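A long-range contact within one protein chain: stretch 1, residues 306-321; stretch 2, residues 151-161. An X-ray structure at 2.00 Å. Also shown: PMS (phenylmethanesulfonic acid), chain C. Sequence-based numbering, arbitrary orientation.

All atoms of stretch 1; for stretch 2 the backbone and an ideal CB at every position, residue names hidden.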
ATOM      1  N   GLU A 306      -0.394   9.795  14.363  1.00 15.67           N
ATOM      2  CA  GLU A 306      -1.530   9.484  15.215  1.00 23.86           C
ATOM      3  C   GLU A 306      -1.060   8.737  16.443  1.00 24.85           C
ATOM      4  O   GLU A 306      -1.561   8.971  17.538  1.00 22.25           O
ATOM      5  CB  GLU A 306      -2.575   8.672  14.452  1.00 24.02           C
ATOM      6  CG  GLU A 306      -3.470   9.526  13.564  1.00 18.33           C
ATOM      7  CD  GLU A 306      -4.370  10.440  14.380  1.00 23.30           C
ATOM      8  OE1 GLU A 306      -4.895   9.973  15.416  1.00 34.19           O
ATOM      9  OE2 GLU A 306      -4.545  11.620  14.002  1.00 25.50           O
ATOM     10  N   CYS A 307      -0.093   7.843  16.266  1.00 24.49           N
ATOM     11  CA  CYS A 307       0.455   7.166  17.440  1.00 24.81           C
ATOM     12  C   CYS A 307       1.832   6.595  17.159  1.00 28.25           C
ATOM     13  O   CYS A 307       2.227   6.463  16.007  1.00 22.63           O
ATOM     14  CB  CYS A 307      -0.509   6.069  17.940  1.00 26.02           C
ATOM     15  SG  CYS A 307      -1.099   4.817  16.720  1.00 22.57           S
ATOM     16  N   PHE A 308       2.574   6.296  18.219  1.00 24.54           N
ATOM     17  CA  PHE A 308       3.901   5.706  18.087  1.00 21.17           C
ATOM     18  C   PHE A 308       4.101   4.728  19.238  1.00 23.19           C
ATOM     19  O   PHE A 308       4.605   5.096  20.289  1.00 28.65           O
ATOM     20  CB  PHE A 308       4.983   6.793  18.071  1.00 19.29           C
ATOM     21  CG  PHE A 308       6.331   6.314  17.595  1.00 22.59           C
ATOM     22  CD1 PHE A 308       6.536   4.992  17.221  1.00 22.36           C
ATOM     23  CD2 PHE A 308       7.394   7.196  17.501  1.00 25.93           C
ATOM     24  CE1 PHE A 308       7.785   4.554  16.788  1.00 24.87           C
ATOM     25  CE2 PHE A 308       8.639   6.772  17.062  1.00 28.39           C
ATOM     26  CZ  PHE A 308       8.832   5.449  16.703  1.00 28.16           C
ATOM     27  N   ARG A 309       3.708   3.475  19.021  1.00 22.61           N
ATOM     28  CA  ARG A 309       3.629   2.493  20.111  1.00 23.32           C
ATOM     29  C   ARG A 309       3.982   1.104  19.630  1.00 25.21           C
ATOM     30  O   ARG A 309       3.889   0.824  18.444  1.00 17.98           O
ATOM     31  CB  ARG A 309       2.220   2.426  20.719  1.00 25.87           C
ATOM     32  CG  ARG A 309       1.801   3.585  21.594  1.00 29.76           C
ATOM     33  CD  ARG A 309       0.531   3.224  22.373  1.00 31.23           C
ATOM     34  NE  ARG A 309      -0.636   3.174  21.506  1.00 27.06           N
ATOM     35  CZ  ARG A 309      -1.588   4.104  21.472  1.00 29.26           C
ATOM     36  NH1 ARG A 309      -1.521   5.152  22.278  1.00 29.59           N
ATOM     37  NH2 ARG A 309      -2.606   3.984  20.630  1.00 23.66           N
ATOM     38  N   LYS A 310       4.340   0.221  20.558  1.00 21.24           N
ATOM     39  CA  LYS A 310       4.525  -1.183  20.216  1.00 22.43           C
ATOM     40  C   LYS A 310       3.209  -1.723  19.686  1.00 25.26           C
ATOM     41  O   LYS A 310       2.161  -1.588  20.328  1.00 25.63           O
ATOM     42  CB  LYS A 310       5.004  -2.002  21.421  1.00 27.12           C
ATOM     43  CG  LYS A 310       5.265  -3.473  21.090  1.00 31.69           C
ATOM     44  CD  LYS A 310       6.245  -4.126  22.050  1.00 40.95           C
ATOM     45  CE  LYS A 310       5.601  -4.372  23.406  1.00 56.24           C
ATOM     46  NZ  LYS A 310       4.368  -5.205  23.290  1.00 51.31           N
ATOM     47  N   ASP A 311       3.257  -2.309  18.497  1.00 20.33           N
ATOM     48  CA  ASP A 311       2.037  -2.728  17.826  1.00 19.11           C
ATOM     49  C   ASP A 311       1.578  -4.101  18.293  1.00 21.59           C
ATOM     50  O   ASP A 311       2.364  -5.047  18.312  1.00 23.88           O
ATOM     51  CB  ASP A 311       2.247  -2.722  16.310  1.00 23.62           C
ATOM     52  CG  ASP A 311       0.945  -2.836  15.546  1.00 21.39           C
ATOM     53  OD1 ASP A 311       0.500  -3.978  15.302  1.00 18.98           O
ATOM     54  OD2 ASP A 311       0.366  -1.780  15.203  1.00 20.43           O
ATOM     55  N   GLU A 312       0.292  -4.209  18.628  1.00 22.18           N
ATOM     56  CA  GLU A 312      -0.291  -5.446  19.153  1.00 20.72           C
ATOM     57  C   GLU A 312      -0.206  -6.615  18.172  1.00 25.05           C
ATOM     58  O   GLU A 312      -0.332  -7.771  18.568  1.00 24.87           O
ATOM     59  CB  GLU A 312      -1.761  -5.224  19.537  1.00 23.38           C
ATOM     60  CG  GLU A 312      -2.021  -4.088  20.523  1.00 25.90           C
ATOM     61  CD  GLU A 312      -1.511  -4.386  21.929  1.00 42.01           C
ATOM     62  OE1 GLU A 312      -1.503  -5.574  22.325  1.00 47.06           O
ATOM     63  OE2 GLU A 312      -1.123  -3.432  22.642  1.00 46.77           O
ATOM     64  N   VAL A 313      -0.021  -6.319  16.888  1.00 21.44           N
ATOM     65  CA  VAL A 313       0.005  -7.367  15.875  1.00 21.45           C
ATOM     66  C   VAL A 313       1.404  -7.565  15.306  1.00 23.73           C
ATOM     67  O   VAL A 313       1.873  -8.694  15.190  1.00 25.05           O
ATOM     68  CB  VAL A 313      -0.987  -7.066  14.719  1.00 21.92           C
ATOM     69  CG1 VAL A 313      -0.844  -8.087  13.607  1.00 17.28           C
ATOM     70  CG2 VAL A 313      -2.420  -7.055  15.237  1.00 23.36           C
ATOM     71  N   ILE A 314       2.070  -6.466  14.963  1.00 24.63           N
ATOM     72  CA  ILE A 314       3.385  -6.525  14.327  1.00 22.75           C
ATOM     73  C   ILE A 314       4.485  -6.814  15.348  1.00 27.69           C
ATOM     74  O   ILE A 314       5.454  -7.508  15.051  1.00 25.46           O
ATOM     75  CB  ILE A 314       3.692  -5.206  13.569  1.00 24.54           C
ATOM     76  CG1 ILE A 314       2.751  -5.059  12.367  1.00 24.30           C
ATOM     77  CG2 ILE A 314       5.150  -5.147  13.120  1.00 25.35           C
ATOM     78  CD1 ILE A 314       2.767  -3.683  11.735  1.00 24.96           C
ATOM     79  N   GLY A 315       4.316  -6.311  16.565  1.00 29.00           N
ATOM     80  CA  GLY A 315       5.217  -6.659  17.648  1.00 25.17           C
ATOM     81  C   GLY A 315       6.369  -5.693  17.849  1.00 29.38           C
ATOM     82  O   GLY A 315       7.217  -5.915  18.714  1.00 29.02           O
ATOM     83  N   VAL A 316       6.422  -4.632  17.050  1.00 25.67           N
ATOM     84  CA  VAL A 316       7.422  -3.595  17.269  1.00 27.29           C
ATOM     85  C   VAL A 316       6.759  -2.235  17.360  1.00 25.95           C
ATOM     86  O   VAL A 316       5.564  -2.100  17.097  1.00 25.67           O
ATOM     87  CB  VAL A 316       8.489  -3.569  16.150  1.00 30.57           C
ATOM     88  CG1 VAL A 316       9.254  -4.895  16.128  1.00 26.77           C
ATOM     89  CG2 VAL A 316       7.855  -3.276  14.793  1.00 23.90           C
ATOM     90  N   ARG A 317       7.529  -1.222  17.734  1.00 21.79           N
ATOM     91  CA  ARG A 317       6.982   0.123  17.795  1.00 22.02           C
ATOM     92  C   ARG A 317       6.701   0.634  16.378  1.00 23.39           C
ATOM     93  O   ARG A 317       7.613   0.782  15.573  1.00 24.21           O
ATOM     94  CB  ARG A 317       7.933   1.070  18.510  1.00 23.96           C
ATOM     95  CG  ARG A 317       8.254   0.699  19.929  1.00 27.74           C
ATOM     96  CD  ARG A 317       9.045   1.815  20.587  1.00 31.65           C
ATOM     97  NE  ARG A 317       8.230   3.012  20.772  1.00 32.88           N
ATOM     98  CZ  ARG A 317       8.647   4.249  20.518  1.00 34.08           C
ATOM     99  NH1 ARG A 317       9.871   4.454  20.050  1.00 35.49           N
ATOM    100  NH2 ARG A 317       7.837   5.280  20.724  1.00 32.37           N
HETATM  101  N   MSE A 318       5.433   0.884  16.073  1.00 20.01           N
HETATM  102  CA  MSE A 318       5.052   1.452  14.797  1.00 18.80           C
HETATM  103  C   MSE A 318       4.669   2.898  15.003  1.00 18.40           C
HETATM  104  O   MSE A 318       4.031   3.257  16.010  1.00 24.19           O
HETATM  105  CB  MSE A 318       3.897   0.676  14.167  1.00 18.28           C
HETATM  106  CG  MSE A 318       4.214  -0.774  13.884  1.00 18.64           C
HETATM  107 SE   MSE A 318       5.584  -0.893  12.472  1.00 46.98          SE
HETATM  108  CE  MSE A 318       4.512  -0.222  10.977  1.00 34.22           C
ATOM    109  N   ARG A 319       5.091   3.719  14.047  1.00 16.36           N
ATOM    110  CA  ARG A 319       4.755   5.129  14.010  1.00 15.43           C
ATOM    111  C   ARG A 319       3.698   5.363  12.931  1.00 15.06           C
ATOM    112  O   ARG A 319       4.019   5.519  11.750  1.00 17.11           O
ATOM    113  CB  ARG A 319       6.005   5.964  13.748  1.00 17.83           C
ATOM    114  CG  ARG A 319       5.793   7.446  13.910  1.00 18.54           C
ATOM    115  CD  ARG A 319       7.073   8.196  13.634  1.00 22.39           C
ATOM    116  NE  ARG A 319       6.825   9.625  13.492  1.00 23.54           N
ATOM    117  CZ  ARG A 319       7.466  10.414  12.642  1.00 21.95           C
ATOM    118  NH1 ARG A 319       8.410   9.918  11.847  1.00 19.46           N
ATOM    119  NH2 ARG A 319       7.165  11.703  12.596  1.00 22.09           N
ATOM    120  N   TRP A 320       2.437   5.372  13.352  1.00 19.51           N
ATOM    121  CA  TRP A 320       1.301   5.441  12.441  1.00 17.40           C
ATOM    122  C   TRP A 320       0.761   6.854  12.256  1.00 17.33           C
ATOM    123  O   TRP A 320       0.549   7.607  13.239  1.00 19.54           O
ATOM    124  CB  TRP A 320       0.150   4.553  12.940  1.00 17.98           C
ATOM    125  CG  TRP A 320       0.395   3.075  12.908  1.00 14.05           C
ATOM    126  CD1 TRP A 320       0.476   2.236  13.988  1.00 16.51           C
ATOM    127  CD2 TRP A 320       0.548   2.248  11.749  1.00 18.21           C
ATOM    128  NE1 TRP A 320       0.684   0.945  13.573  1.00 14.42           N
ATOM    129  CE2 TRP A 320       0.736   0.921  12.205  1.00 16.41           C
ATOM    130  CE3 TRP A 320       0.551   2.496  10.371  1.00 19.61           C
ATOM    131  CZ2 TRP A 320       0.926  -0.149  11.334  1.00 18.42           C
ATOM    132  CZ3 TRP A 320       0.740   1.431   9.506  1.00 18.02           C
ATOM    133  CH2 TRP A 320       0.928   0.124   9.992  1.00 21.87           C
ATOM    134  N   SER A 321       0.515   7.186  10.989  1.00 14.98           N
ATOM    135  CA  SER A 321      -0.279   8.347  10.625  1.00 14.19           C
ATOM    136  C   SER A 321      -1.667   7.869  10.192  1.00 18.14           C
ATOM    137  O   SER A 321      -2.059   6.735  10.482  1.00 16.06           O
ATOM    138  CB  SER A 321       0.395   9.145   9.503  1.00 17.22           C
ATOM    139  OG  SER A 321       0.455   8.397   8.300  1.00 16.32           O
ATOM    140  N   UNK A 151     -10.889  -5.860  20.048  1.00 13.76           N
ATOM    141  CA  UNK A 151      -9.996  -6.659  20.887  1.00 15.41           C
ATOM    142  C   UNK A 151      -9.411  -5.849  22.030  1.00 12.68           C
ATOM    143  O   UNK A 151      -9.054  -6.394  23.064  1.00 14.52           O
ATOM    144  CB  UNK A 151      -8.865  -7.248  20.042  1.00 15.41           C
ATOM    145  N   UNK A 152      -9.272  -4.547  21.822  1.00 15.31           N
ATOM    146  CA  UNK A 152      -8.817  -3.651  22.875  1.00 11.47           C
ATOM    147  C   UNK A 152      -9.647  -2.378  22.801  1.00 13.31           C
ATOM    148  O   UNK A 152     -10.365  -2.159  21.828  1.00 14.83           O
ATOM    149  CB  UNK A 152      -7.323  -3.347  22.745  1.00 11.47           C
ATOM    150  N   UNK A 153      -9.583  -1.558  23.841  1.00 11.13           N
ATOM    151  CA  UNK A 153     -10.325  -0.307  23.842  1.00 14.32           C
ATOM    152  C   UNK A 153      -9.811   0.627  22.739  1.00 16.14           C
ATOM    153  O   UNK A 153      -8.622   0.916  22.680  1.00 18.50           O
ATOM    154  CB  UNK A 153     -10.220   0.371  25.209  1.00 14.32           C
ATOM    155  N   UNK A 154     -10.711   1.101  21.863  1.00 23.20           N
ATOM    156  CA  UNK A 154     -10.286   1.930  20.728  1.00 15.78           C
ATOM    157  C   UNK A 154      -9.523   3.176  21.166  1.00 18.10           C
ATOM    158  O   UNK A 154      -9.919   3.820  22.137  1.00 18.79           O
ATOM    159  CB  UNK A 154     -11.504   2.344  19.899  1.00 15.78           C
ATOM    160  N   UNK A 155      -8.430   3.492  20.476  1.00 17.07           N
ATOM    161  CA  UNK A 155      -7.630   4.663  20.799  1.00 14.91           C
ATOM    162  C   UNK A 155      -6.573   4.461  21.876  1.00 22.94           C
ATOM    163  O   UNK A 155      -5.763   5.354  22.115  1.00 20.51           O
ATOM    164  CB  UNK A 155      -8.564   5.793  21.236  1.00 14.91           C
ATOM    165  N   UNK A 156      -6.551   3.289  22.511  1.00 18.09           N
ATOM    166  CA  UNK A 156      -5.606   3.041  23.607  1.00 21.14           C
ATOM    167  C   UNK A 156      -4.435   2.160  23.192  1.00 21.52           C
ATOM    168  O   UNK A 156      -3.519   1.931  23.976  1.00 19.46           O
ATOM    169  CB  UNK A 156      -6.335   2.392  24.785  1.00 21.14           C
ATOM    170  N   UNK A 157      -4.482   1.659  21.963  1.00 15.81           N
ATOM    171  CA  UNK A 157      -3.428   0.809  21.417  1.00 20.38           C
ATOM    172  C   UNK A 157      -3.568   0.773  19.908  1.00 17.64           C
ATOM    173  O   UNK A 157      -4.597   1.178  19.381  1.00 15.21           O
ATOM    174  CB  UNK A 157      -3.489  -0.602  22.004  1.00 20.38           C
ATOM    175  N   UNK A 158      -2.532   0.302  19.222  1.00 17.17           N
ATOM    176  CA  UNK A 158      -2.628   0.035  17.795  1.00 17.63           C
ATOM    177  C   UNK A 158      -2.326  -1.429  17.529  1.00 20.34           C
ATOM    178  O   UNK A 158      -1.450  -2.020  18.163  1.00 21.27           O
ATOM    179  CB  UNK A 158      -1.676   0.935  17.005  1.00 17.63           C
ATOM    180  N   UNK A 159      -3.109  -2.023  16.639  1.00 18.17           N
ATOM    181  CA  UNK A 159      -2.926  -3.403  16.240  1.00 17.40           C
ATOM    182  C   UNK A 159      -3.173  -3.470  14.744  1.00 19.70           C
ATOM    183  O   UNK A 159      -4.298  -3.303  14.287  1.00 15.95           O
ATOM    184  CB  UNK A 159      -3.854  -4.345  17.010  1.00 17.40           C
ATOM    185  N   UNK A 160      -2.112  -3.721  13.989  1.00 20.75           N
ATOM    186  CA  UNK A 160      -2.163  -3.755  12.527  1.00 19.39           C
ATOM    187  C   UNK A 160      -3.364  -4.526  11.976  1.00 14.43           C
ATOM    188  O   UNK A 160      -3.505  -5.722  12.205  1.00 17.01           O
ATOM    189  CB  UNK A 160      -0.873  -4.375  11.986  1.00 19.39           C
ATOM    190  N   UNK A 161      -4.241  -3.817  11.273  1.00 18.02           N
ATOM    191  CA  UNK A 161      -5.394  -4.427  10.624  1.00 16.92           C
ATOM    192  C   UNK A 161      -4.911  -5.054   9.313  1.00 19.13           C
ATOM    193  O   UNK A 161      -5.152  -4.541   8.218  1.00 17.02           O
ATOM    194  CB  UNK A 161      -6.504  -3.403  10.379  1.00 16.92           C
TER
HETATM  195  C   PMS C 401      -0.435  -7.998   4.204  1.00 44.29           C
HETATM  196  S   PMS C 401       0.967  -6.901   4.230  1.00 41.15           S
HETATM  197  C1  PMS C 401      -0.204  -9.253   5.027  1.00 54.11           C
HETATM  198  C2  PMS C 401       0.309 -10.397   4.429  1.00 49.50           C
HETATM  199  C3  PMS C 401       0.516 -11.546   5.181  1.00 47.21           C
HETATM  200  C4  PMS C 401       0.207 -11.557   6.532  1.00 56.63           C
HETATM  201  C5  PMS C 401      -0.307 -10.418   7.133  1.00 49.34           C
HETATM  202  C6  PMS C 401      -0.515  -9.272   6.380  1.00 49.11           C
HETATM  203  O2S PMS C 401       1.777  -6.953   5.507  1.00 34.59           O
HETATM  204  O1S PMS C 401       2.006  -7.320   3.216  1.00 31.29           O

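Positions 151 to 154 lie beyond the main contact, and no ideal CB among them has an atom of stretch 1 within 5.5 Å, so the visible atoms restrict them little. At 152, CA-to-CB nevertheless points toward stretch 1, and a long side chain could reach it. The residues are Phe-151, Phe-152, Glu-153 and Pro-154; the Phe-152 ring extends until CE2 lies 4.1 Å from CG of Glu-312.

Position 155 has phi/psi of 86/-6, angles at which a CB would be jammed against the preceding carbonyl O. Glycine is called for, and Gly-155 occupies the third place of a type II turn from Glu-153 to 156. At 156 the CB points away into open space, so many residues would fit. Thr-156 closes the turn, its OG1 donating to O of Glu-153 at 2.6 Å.

The CB of 157 points sideways, 3.7 Å from OE2 of Glu-312; a small side chain suits, though a polar one could also be imagined. It is Ala-157. The Arg-309 guanidinium lays one face over this backbone, with NH2 3.3 Å from N of Ala-157, a contact between two donors and not a hydrogen bond.

Position 158 points straight at stretch 1, its CB within 4 Å of SG of Cys-307, OD2 of Asp-311 and CD1 of Trp-320. An acceptor, OD2, and a donor, NE of Arg-309, favour a compact polar side chain able to play both roles. Asn-158 does so: ND2 donates to OD2 of Asp-311 (3.0 Å) and weakly to O of Arg-309 (3.5 Å), while OD1 accepts a weak bond from NE of Arg-309 (3.2 Å). Its backbone O takes the nearly linear bond from N of Glu-312 (2.8 Å).

At 159 the backbone angles are ordinary, but an ideal CB would come within 3.4 Å of CB of Glu-312 and 3.5 Å of CG2 of Val-313. This tight space favours glycine, and Gly-159 lets the two stretches approach until CA of Gly-159 is 4.4 Å from CA of Glu-312.

Position 160 points toward Val-313 and Ile-314, with the Trp-320 ring farther along; a large apolar or aromatic side chain would suit. Tyr-160 places one ring face under CD1 of Ile-314, which is 3.7 Å from CG of Tyr-160, and meets Trp-320 rim to rim, CD1 of Tyr-160 lying 3.6 Å from CH2 of Trp-320. Its backbone N donates to OD1 of Asp-311 at 2.9 Å.

At 161 the CB turns away, leaving the choice open. His-161 instead bonds within its own stretch, ND1 to O of Gly-159 at 2.7 Å.

Stretch 2 (151-161) FFEPGTANGYH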
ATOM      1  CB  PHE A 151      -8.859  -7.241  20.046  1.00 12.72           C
ATOM      2  CG  PHE A 151      -9.315  -8.205  19.011  1.00 15.58           C
ATOM      3  CD1 PHE A 151      -9.790  -9.449  19.372  1.00 16.32           C
ATOM      4  CD2 PHE A 151      -9.284  -7.865  17.664  1.00 20.52           C
ATOM      5  CE1 PHE A 151     -10.216 -10.351  18.416  1.00 18.20           C
ATOM      6  CE2 PHE A 151      -9.716  -8.763  16.697  1.00 19.00           C
ATOM      7  CZ  PHE A 151     -10.178 -10.008  17.070  1.00 20.17           C
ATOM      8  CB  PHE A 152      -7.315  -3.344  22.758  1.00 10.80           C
ATOM      9  CG  PHE A 152      -6.862  -2.895  21.374  1.00 16.66           C
ATOM     10  CD1 PHE A 152      -7.040  -1.586  20.952  1.00 16.54           C
ATOM     11  CD2 PHE A 152      -6.241  -3.785  20.512  1.00 17.53           C
ATOM     12  CE1 PHE A 152      -6.607  -1.170  19.686  1.00 17.82           C
ATOM     13  CE2 PHE A 152      -5.812  -3.385  19.242  1.00 22.17           C
ATOM     14  CZ  PHE A 152      -5.995  -2.074  18.833  1.00 19.26           C
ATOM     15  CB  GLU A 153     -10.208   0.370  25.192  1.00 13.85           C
ATOM     16  CG  GLU A 153     -11.009   1.645  25.275  1.00 22.06           C
ATOM     17  CD  GLU A 153     -10.980   2.250  26.655  1.00 21.40           C
ATOM     18  OE1 GLU A 153     -10.351   1.657  27.551  1.00 22.75           O
ATOM     19  OE2 GLU A 153     -11.589   3.318  26.845  1.00 29.72           O
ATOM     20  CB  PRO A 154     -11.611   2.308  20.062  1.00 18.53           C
ATOM     21  CG  PRO A 154     -12.541   1.182  20.421  1.00 19.37           C
ATOM     22  CD  PRO A 154     -12.156   0.814  21.827  1.00 15.64           C
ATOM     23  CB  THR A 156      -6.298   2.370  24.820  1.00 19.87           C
ATOM     24  OG1 THR A 156      -6.766   1.072  24.432  1.00 20.68           O
ATOM     25  CG2 THR A 156      -7.481   3.194  25.287  1.00 16.97           C
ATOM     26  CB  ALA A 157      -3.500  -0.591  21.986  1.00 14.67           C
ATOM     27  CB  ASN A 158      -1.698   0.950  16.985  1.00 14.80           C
ATOM     28  CG  ASN A 158      -0.349   1.162  17.650  1.00 21.95           C
ATOM     29  OD1 ASN A 158      -0.217   1.988  18.554  1.00 22.66           O
ATOM     30  ND2 ASN A 158       0.665   0.435  17.188  1.00 16.16           N
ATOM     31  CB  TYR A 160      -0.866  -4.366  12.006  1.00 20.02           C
ATOM     32  CG  TYR A 160      -0.628  -4.282  10.515  1.00 16.37           C
ATOM     33  CD1 TYR A 160      -0.729  -3.077   9.837  1.00 15.26           C
ATOM     34  CD2 TYR A 160      -0.237  -5.404   9.801  1.00 20.36           C
ATOM     35  CE1 TYR A 160      -0.476  -3.001   8.477  1.00 18.39           C
ATOM     36  CE2 TYR A 160       0.024  -5.338   8.442  1.00 23.24           C
ATOM     37  CZ  TYR A 160      -0.092  -4.135   7.790  1.00 18.66           C
ATOM     38  OH  TYR A 160       0.169  -4.080   6.446  1.00 22.27           O
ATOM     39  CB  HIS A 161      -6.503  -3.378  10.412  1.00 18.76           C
ATOM     40  CG  HIS A 161      -7.134  -2.916  11.693  1.00 18.03           C
ATOM     41  ND1 HIS A 161      -6.397  -2.617  12.818  1.00 19.78           N
ATOM     42  CD2 HIS A 161      -8.432  -2.713  12.030  1.00 20.23           C
ATOM     43  CE1 HIS A 161      -7.213  -2.257  13.798  1.00 18.84           C
ATOM     44  NE2 HIS A 161      -8.450  -2.308  13.346  1.00 22.49           N
TER
HETATM   45  O   HOH W   1      -0.326  -0.487  21.004  1.00 22.09           O
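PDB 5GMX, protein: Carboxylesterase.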